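Local coordinates for protein inactive glucansucrase (Lactobacillus reuteri, PDB 5JBD) that belongs to glycoside hydrolase family 70, is named an inactive glucansucrase, and has a TIM-barrel core with a bound calcium ion, at residues E379-H392 and E642-F656. Sequence-based numbering, arbitrary orientation.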
loop_
_atom_site.group_PDB
_atom_site.type_symbol
_atom_site.label_atom_id
_atom_site.label_comp_id
_atom_site.label_asym_id
_atom_site.label_seq_id
_atom_site.Cartn_x
_atom_site.Cartn_y
_atom_site.Cartn_z
ATOM N N GLU A 379 -0.380 -22.589 -26.115
ATOM C CA GLU A 379 -0.826 -22.487 -24.717
ATOM C C GLU A 379 0.210 -23.085 -23.773
ATOM O O GLU A 379 1.089 -23.829 -24.200
ATOM C CB GLU A 379 -2.202 -23.138 -24.545
ATOM C CG GLU A 379 -3.341 -22.250 -25.050
ATOM C CD GLU A 379 -4.671 -22.965 -25.074
ATOM O OE1 GLU A 379 -5.175 -23.381 -23.994
ATOM O OE2 GLU A 379 -5.223 -23.101 -26.181
ATOM N N ASN A 380 0.122 -22.708 -22.495
ATOM C CA ASN A 380 1.059 -23.114 -21.458
ATOM C C ASN A 380 2.502 -22.686 -21.670
ATOM O O ASN A 380 3.411 -23.289 -21.097
ATOM C CB ASN A 380 0.967 -24.623 -21.245
ATOM C CG ASN A 380 -0.463 -25.059 -21.038
ATOM O OD1 ASN A 380 -1.064 -24.720 -20.029
ATOM N ND2 ASN A 380 -1.034 -25.747 -22.023
ATOM N N GLU A 381 2.709 -21.643 -22.466
ATOM C CA GLU A 381 4.050 -21.108 -22.760
ATOM C C GLU A 381 4.295 -19.736 -22.138
ATOM O O GLU A 381 5.413 -19.446 -21.714
ATOM C CB GLU A 381 4.279 -21.021 -24.281
ATOM C CG GLU A 381 4.269 -22.386 -24.947
ATOM C CD GLU A 381 4.754 -22.375 -26.391
ATOM O OE1 GLU A 381 4.739 -21.311 -27.076
ATOM O OE2 GLU A 381 5.135 -23.473 -26.847
ATOM N N ALA A 382 3.276 -18.892 -22.111
ATOM C CA ALA A 382 3.424 -17.539 -21.592
ATOM C C ALA A 382 3.539 -17.577 -20.076
ATOM O O ALA A 382 3.062 -18.511 -19.429
ATOM C CB ALA A 382 2.226 -16.685 -21.994
ATOM N N THR A 383 4.165 -16.553 -19.514
ATOM C CA THR A 383 4.185 -16.379 -18.065
ATOM C C THR A 383 2.780 -16.048 -17.550
ATOM O O THR A 383 2.214 -15.018 -17.961
ATOM C CB THR A 383 5.134 -15.243 -17.689
ATOM O OG1 THR A 383 6.425 -15.545 -18.215
ATOM C CG2 THR A 383 5.210 -15.060 -16.166
ATOM N N PRO A 384 2.204 -16.915 -16.665
ATOM C CA PRO A 384 0.882 -16.628 -16.075
ATOM C C PRO A 384 0.869 -15.267 -15.418
ATOM O O PRO A 384 1.718 -14.988 -14.564
ATOM C CB PRO A 384 0.711 -17.747 -15.026
ATOM C CG PRO A 384 1.521 -18.867 -15.559
ATOM C CD PRO A 384 2.718 -18.226 -16.195
ATOM N N ASN A 385 -0.030 -14.392 -15.858
ATOM C CA ASN A 385 0.051 -12.989 -15.477
ATOM C C ASN A 385 -1.317 -12.331 -15.363
ATOM O O ASN A 385 -2.307 -12.825 -15.914
ATOM C CB ASN A 385 0.924 -12.198 -16.457
ATOM C CG ASN A 385 0.266 -12.013 -17.801
ATOM O OD1 ASN A 385 -0.463 -11.038 -18.029
ATOM N ND2 ASN A 385 0.470 -12.976 -18.683
ATOM N N TRP A 386 -1.350 -11.230 -14.617
ATOM C CA TRP A 386 -2.511 -10.342 -14.538
ATOM C C TRP A 386 -2.112 -8.943 -15.033
ATOM O O TRP A 386 -0.954 -8.540 -14.918
ATOM C CB TRP A 386 -3.153 -10.301 -13.129
ATOM C CG TRP A 386 -2.331 -9.825 -11.971
ATOM C CD1 TRP A 386 -1.136 -10.338 -11.522
ATOM C CD2 TRP A 386 -2.692 -8.796 -11.038
ATOM N NE1 TRP A 386 -0.721 -9.663 -10.395
ATOM C CE2 TRP A 386 -1.663 -8.726 -10.067
ATOM C CE3 TRP A 386 -3.786 -7.928 -10.928
ATOM C CZ2 TRP A 386 -1.690 -7.810 -9.007
ATOM C CZ3 TRP A 386 -3.817 -7.025 -9.866
ATOM C CH2 TRP A 386 -2.766 -6.969 -8.926
ATOM N N SER A 387 -3.051 -8.268 -15.686
ATOM C CA SER A 387 -2.758 -6.995 -16.342
ATOM C C SER A 387 -3.884 -6.030 -16.036
ATOM O O SER A 387 -4.981 -6.446 -15.655
ATOM C CB SER A 387 -2.589 -7.185 -17.868
ATOM O OG SER A 387 -3.725 -7.831 -18.437
ATOM N N PHE A 388 -3.632 -4.750 -16.252
ATOM C CA PHE A 388 -4.607 -3.724 -15.919
ATOM C C PHE A 388 -4.429 -2.461 -16.751
ATOM O O PHE A 388 -3.326 -2.163 -17.225
ATOM C CB PHE A 388 -4.479 -3.378 -14.417
ATOM C CG PHE A 388 -3.121 -2.861 -14.050
ATOM C CD1 PHE A 388 -2.062 -3.747 -13.857
ATOM C CD2 PHE A 388 -2.874 -1.503 -13.991
ATOM C CE1 PHE A 388 -0.792 -3.285 -13.557
ATOM C CE2 PHE A 388 -1.602 -1.027 -13.703
ATOM C CZ PHE A 388 -0.570 -1.916 -13.473
ATOM N N VAL A 389 -5.531 -1.710 -16.872
ATOM C CA VAL A 389 -5.564 -0.334 -17.395
ATOM C C VAL A 389 -5.371 0.679 -16.256
ATOM O O VAL A 389 -4.701 1.707 -16.431
ATOM C CB VAL A 389 -6.904 -0.059 -18.123
ATOM C CG1 VAL A 389 -7.084 1.422 -18.469
ATOM C CG2 VAL A 389 -6.998 -0.911 -19.400
ATOM N N THR A 390 -5.993 0.408 -15.102
ATOM C CA THR A 390 -5.849 1.275 -13.926
ATOM C C THR A 390 -5.821 0.438 -12.651
ATOM O O THR A 390 -6.418 -0.631 -12.599
ATOM C CB THR A 390 -7.024 2.290 -13.820
ATOM O OG1 THR A 390 -7.428 2.749 -15.121
ATOM C CG2 THR A 390 -6.626 3.497 -12.957
ATOM N N ASN A 391 -5.123 0.925 -11.633
ATOM C CA ASN A 391 -5.330 0.455 -10.267
ATOM C C ASN A 391 -5.344 1.647 -9.299
ATOM O O ASN A 391 -5.146 2.806 -9.703
ATOM C CB ASN A 391 -4.307 -0.627 -9.879
ATOM C CG ASN A 391 -2.877 -0.119 -9.857
ATOM O OD1 ASN A 391 -2.597 0.990 -9.395
ATOM N ND2 ASN A 391 -1.954 -0.948 -10.354
ATOM N N HIS A 392 -5.601 1.370 -8.030
ATOM C CA HIS A 392 -5.752 2.439 -7.011
ATOM C C HIS A 392 -4.508 3.337 -6.885
ATOM O O HIS A 392 -4.634 4.550 -6.696
ATOM C CB HIS A 392 -6.115 1.844 -5.640
ATOM C CG HIS A 392 -5.056 0.961 -5.069
ATOM N ND1 HIS A 392 -4.932 -0.372 -5.407
ATOM C CD2 HIS A 392 -4.038 1.226 -4.221
ATOM C CE1 HIS A 392 -3.903 -0.891 -4.772
ATOM N NE2 HIS A 392 -3.344 0.055 -4.041
ATOM N N GLU A 642 -0.884 -21.969 -15.037
ATOM C CA GLU A 642 -0.524 -22.183 -16.422
ATOM C C GLU A 642 -1.351 -21.202 -17.251
ATOM O O GLU A 642 -2.565 -21.098 -17.047
ATOM C CB GLU A 642 -0.907 -23.575 -16.850
ATOM C CG GLU A 642 -0.208 -24.707 -16.113
ATOM C CD GLU A 642 -0.654 -26.058 -16.626
ATOM O OE1 GLU A 642 -1.881 -26.276 -16.710
ATOM O OE2 GLU A 642 0.206 -26.892 -16.953
ATOM N N SER A 643 -0.691 -20.511 -18.171
ATOM C CA SER A 643 -1.342 -19.527 -19.064
ATOM C C SER A 643 -1.954 -20.264 -20.240
ATOM O O SER A 643 -1.284 -20.568 -21.222
ATOM C CB SER A 643 -0.334 -18.463 -19.523
ATOM O OG SER A 643 -0.972 -17.355 -20.158
ATOM N N ASN A 644 -3.240 -20.574 -20.130
ATOM C CA ASN A 644 -3.959 -21.321 -21.168
ATOM C C ASN A 644 -5.386 -20.795 -21.241
ATOM O O ASN A 644 -5.731 -19.858 -20.515
ATOM C CB ASN A 644 -3.908 -22.837 -20.869
ATOM C CG ASN A 644 -4.416 -23.189 -19.480
ATOM O OD1 ASN A 644 -5.396 -22.622 -18.996
ATOM N ND2 ASN A 644 -3.749 -24.141 -18.831
ATOM N N ALA A 645 -6.211 -21.398 -22.088
ATOM C CA ALA A 645 -7.596 -20.962 -22.262
ATOM C C ALA A 645 -8.428 -20.957 -20.963
ATOM O O ALA A 645 -9.317 -20.092 -20.778
ATOM C CB ALA A 645 -8.277 -21.808 -23.338
ATOM N N ALA A 646 -8.146 -21.887 -20.047
ATOM C CA ALA A 646 -8.889 -21.917 -18.784
ATOM C C ALA A 646 -8.515 -20.742 -17.886
ATOM O O ALA A 646 -9.400 -20.062 -17.358
ATOM C CB ALA A 646 -8.707 -23.240 -18.062
ATOM N N LEU A 647 -7.225 -20.478 -17.720
ATOM C CA LEU A 647 -6.809 -19.344 -16.888
ATOM C C LEU A 647 -7.262 -18.022 -17.521
ATOM O O LEU A 647 -7.703 -17.107 -16.804
ATOM C CB LEU A 647 -5.300 -19.328 -16.672
ATOM C CG LEU A 647 -4.821 -18.319 -15.619
ATOM C CD1 LEU A 647 -5.294 -18.730 -14.229
ATOM C CD2 LEU A 647 -3.311 -18.203 -15.628
ATOM N N ASP A 648 -7.166 -17.941 -18.848
ATOM C CA ASP A 648 -7.631 -16.756 -19.615
ATOM C C ASP A 648 -9.113 -16.472 -19.445
ATOM O O ASP A 648 -9.542 -15.332 -19.630
ATOM C CB ASP A 648 -7.371 -16.913 -21.135
ATOM C CG ASP A 648 -5.917 -16.758 -21.534
ATOM O OD1 ASP A 648 -5.065 -16.395 -20.707
ATOM O OD2 ASP A 648 -5.614 -16.968 -22.734
ATOM N N SER A 649 -9.913 -17.498 -19.137
ATOM C CA SER A 649 -11.348 -17.300 -18.872
ATOM C C SER A 649 -11.672 -16.458 -17.599
ATOM O O SER A 649 -12.800 -15.987 -17.438
ATOM C CB SER A 649 -12.079 -18.659 -18.834
ATOM O OG SER A 649 -11.926 -19.370 -20.053
ATOM N N HIS A 650 -10.683 -16.258 -16.722
ATOM C CA HIS A 650 -10.850 -15.437 -15.518
ATOM C C HIS A 650 -10.711 -13.944 -15.806
ATOM O O HIS A 650 -10.056 -13.527 -16.789
ATOM C CB HIS A 650 -9.847 -15.858 -14.442
ATOM C CG HIS A 650 -10.063 -17.256 -13.958
ATOM N ND1 HIS A 650 -10.450 -17.550 -12.669
ATOM C CD2 HIS A 650 -10.005 -18.442 -14.612
ATOM C CE1 HIS A 650 -10.616 -18.858 -12.553
ATOM N NE2 HIS A 650 -10.357 -19.419 -13.715
ATOM N N MET A 651 -11.362 -13.161 -14.954
ATOM C CA MET A 651 -11.267 -11.711 -14.934
ATOM C C MET A 651 -11.393 -11.208 -13.493
ATOM O O MET A 651 -12.338 -11.564 -12.780
ATOM C CB MET A 651 -12.357 -11.075 -15.807
ATOM C CG MET A 651 -12.391 -9.558 -15.726
ATOM S SD MET A 651 -13.359 -8.807 -17.045
ATOM C CE MET A 651 -14.983 -9.287 -16.538
ATOM N N ILE A 652 -10.421 -10.386 -13.101
ATOM C CA ILE A 652 -10.324 -9.805 -11.779
ATOM C C ILE A 652 -11.032 -8.434 -11.761
ATOM O O ILE A 652 -11.041 -7.726 -12.765
ATOM C CB ILE A 652 -8.844 -9.650 -11.350
ATOM C CG1 ILE A 652 -8.200 -11.039 -11.209
ATOM C CG2 ILE A 652 -8.724 -8.883 -10.028
ATOM C CD1 ILE A 652 -6.689 -11.024 -11.260
ATOM N N TYR A 653 -11.635 -8.091 -10.614
ATOM C CA TYR A 653 -12.211 -6.754 -10.377
ATOM C C TYR A 653 -11.648 -6.160 -9.089
ATOM O O TYR A 653 -11.786 -6.768 -8.023
ATOM C CB TYR A 653 -13.725 -6.864 -10.289
ATOM C CG TYR A 653 -14.456 -5.555 -10.082
ATOM C CD1 TYR A 653 -14.421 -4.555 -11.051
ATOM C CD2 TYR A 653 -15.214 -5.326 -8.933
ATOM C CE1 TYR A 653 -15.116 -3.359 -10.883
ATOM C CE2 TYR A 653 -15.900 -4.123 -8.742
ATOM C CZ TYR A 653 -15.864 -3.147 -9.722
ATOM O OH TYR A 653 -16.549 -1.967 -9.542
ATOM N N GLU A 654 -10.966 -5.015 -9.198
ATOM C CA GLU A 654 -10.464 -4.285 -8.036
ATOM C C GLU A 654 -11.647 -3.506 -7.465
ATOM O O GLU A 654 -12.184 -2.635 -8.143
ATOM C CB GLU A 654 -9.312 -3.310 -8.383
ATOM C CG GLU A 654 -8.821 -2.558 -7.145
ATOM C CD GLU A 654 -7.558 -1.733 -7.329
ATOM O OE1 GLU A 654 -7.132 -1.463 -8.456
ATOM O OE2 GLU A 654 -6.986 -1.338 -6.297
ATOM N N ASP A 655 -12.033 -3.808 -6.232
ATOM C CA ASP A 655 -13.315 -3.308 -5.687
ATOM C C ASP A 655 -13.273 -1.953 -4.977
ATOM O O ASP A 655 -14.293 -1.516 -4.446
ATOM C CB ASP A 655 -13.952 -4.371 -4.774
ATOM C CG ASP A 655 -13.532 -4.268 -3.319
ATOM O OD1 ASP A 655 -12.456 -3.707 -2.996
ATOM O OD2 ASP A 655 -14.315 -4.780 -2.480
ATOM N N PHE A 656 -12.116 -1.300 -4.934
ATOM C CA PHE A 656 -11.974 -0.095 -4.123
ATOM C C PHE A 656 -11.104 0.966 -4.766
ATOM O O PHE A 656 -10.380 0.701 -5.746
ATOM C CB PHE A 656 -11.392 -0.449 -2.751
ATOM C CG PHE A 656 -9.920 -0.785 -2.756
ATOM C CD1 PHE A 656 -9.478 -2.033 -3.168
ATOM C CD2 PHE A 656 -8.975 0.141 -2.311
ATOM C CE1 PHE A 656 -8.122 -2.351 -3.163
ATOM C CE2 PHE A 656 -7.622 -0.167 -2.308
ATOM C CZ PHE A 656 -7.194 -1.422 -2.728
HETATM O O HOH W 1 0.732 -19.657 -23.459
HETATM O O HOH W 2 2.042 -21.105 -18.882
HETATM O O HOH W 3 -1.662 -15.538 -18.068
#
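Asn380 and Asn644 join side chain to side chain: ND2 of Asn644 donates one N-H to OD1 of Asn380 over 3.0 Å, in the plane of that carbonyl, although the two amides are turned 77° to each other. OD1 of Asn644 turns back to its own segment, accepting from Leu647 N and, weakly, from Ala646 N as the N-cap of helix 645-648, so one amide both caps the helix and ties it to the loop. Beside it, Glu379 reaches out with an extended chain, and its OE1 takes the N-H of Ala645 at 2.9 Å from above the carboxylate plane. The backbones join directly through Asn380 N and Ser643 O, 2.9 Å apart. Water 2 bridges Ala382 O and Ser643 N; water 3 links Asn385 N with Ser643 OG, which also bonds Asp458.

At the other end, Glu654 meets His392. With CG anti to the backbone N (chi1 180°), its straight chain carries OE2 to the ring edge, 2.4 Å from His392 ND1, a very short hydrogen bond with the carboxylate almost perpendicular to the ring. OE1 receives a weak bond from His392 N, 3.2 Å away. Phe656 brings CZ over one face of the imidazole, 3.7 Å from ND1, the rings inclined by 31°.

Apolar contacts are sparse: Pro384 CB touches Leu647 CD2, and Trp386 CB meets Ile652 CD1 at 4.1 Å.

Strands 385-388 and 652-654 belong to the parallel sheet of the TIM-barrel fold, on either side of strand 460-464, whose Tyr464 touches Glu654. Strand 340-341 pairs with the other edge of 385-388, and His392 begins helix 392-406.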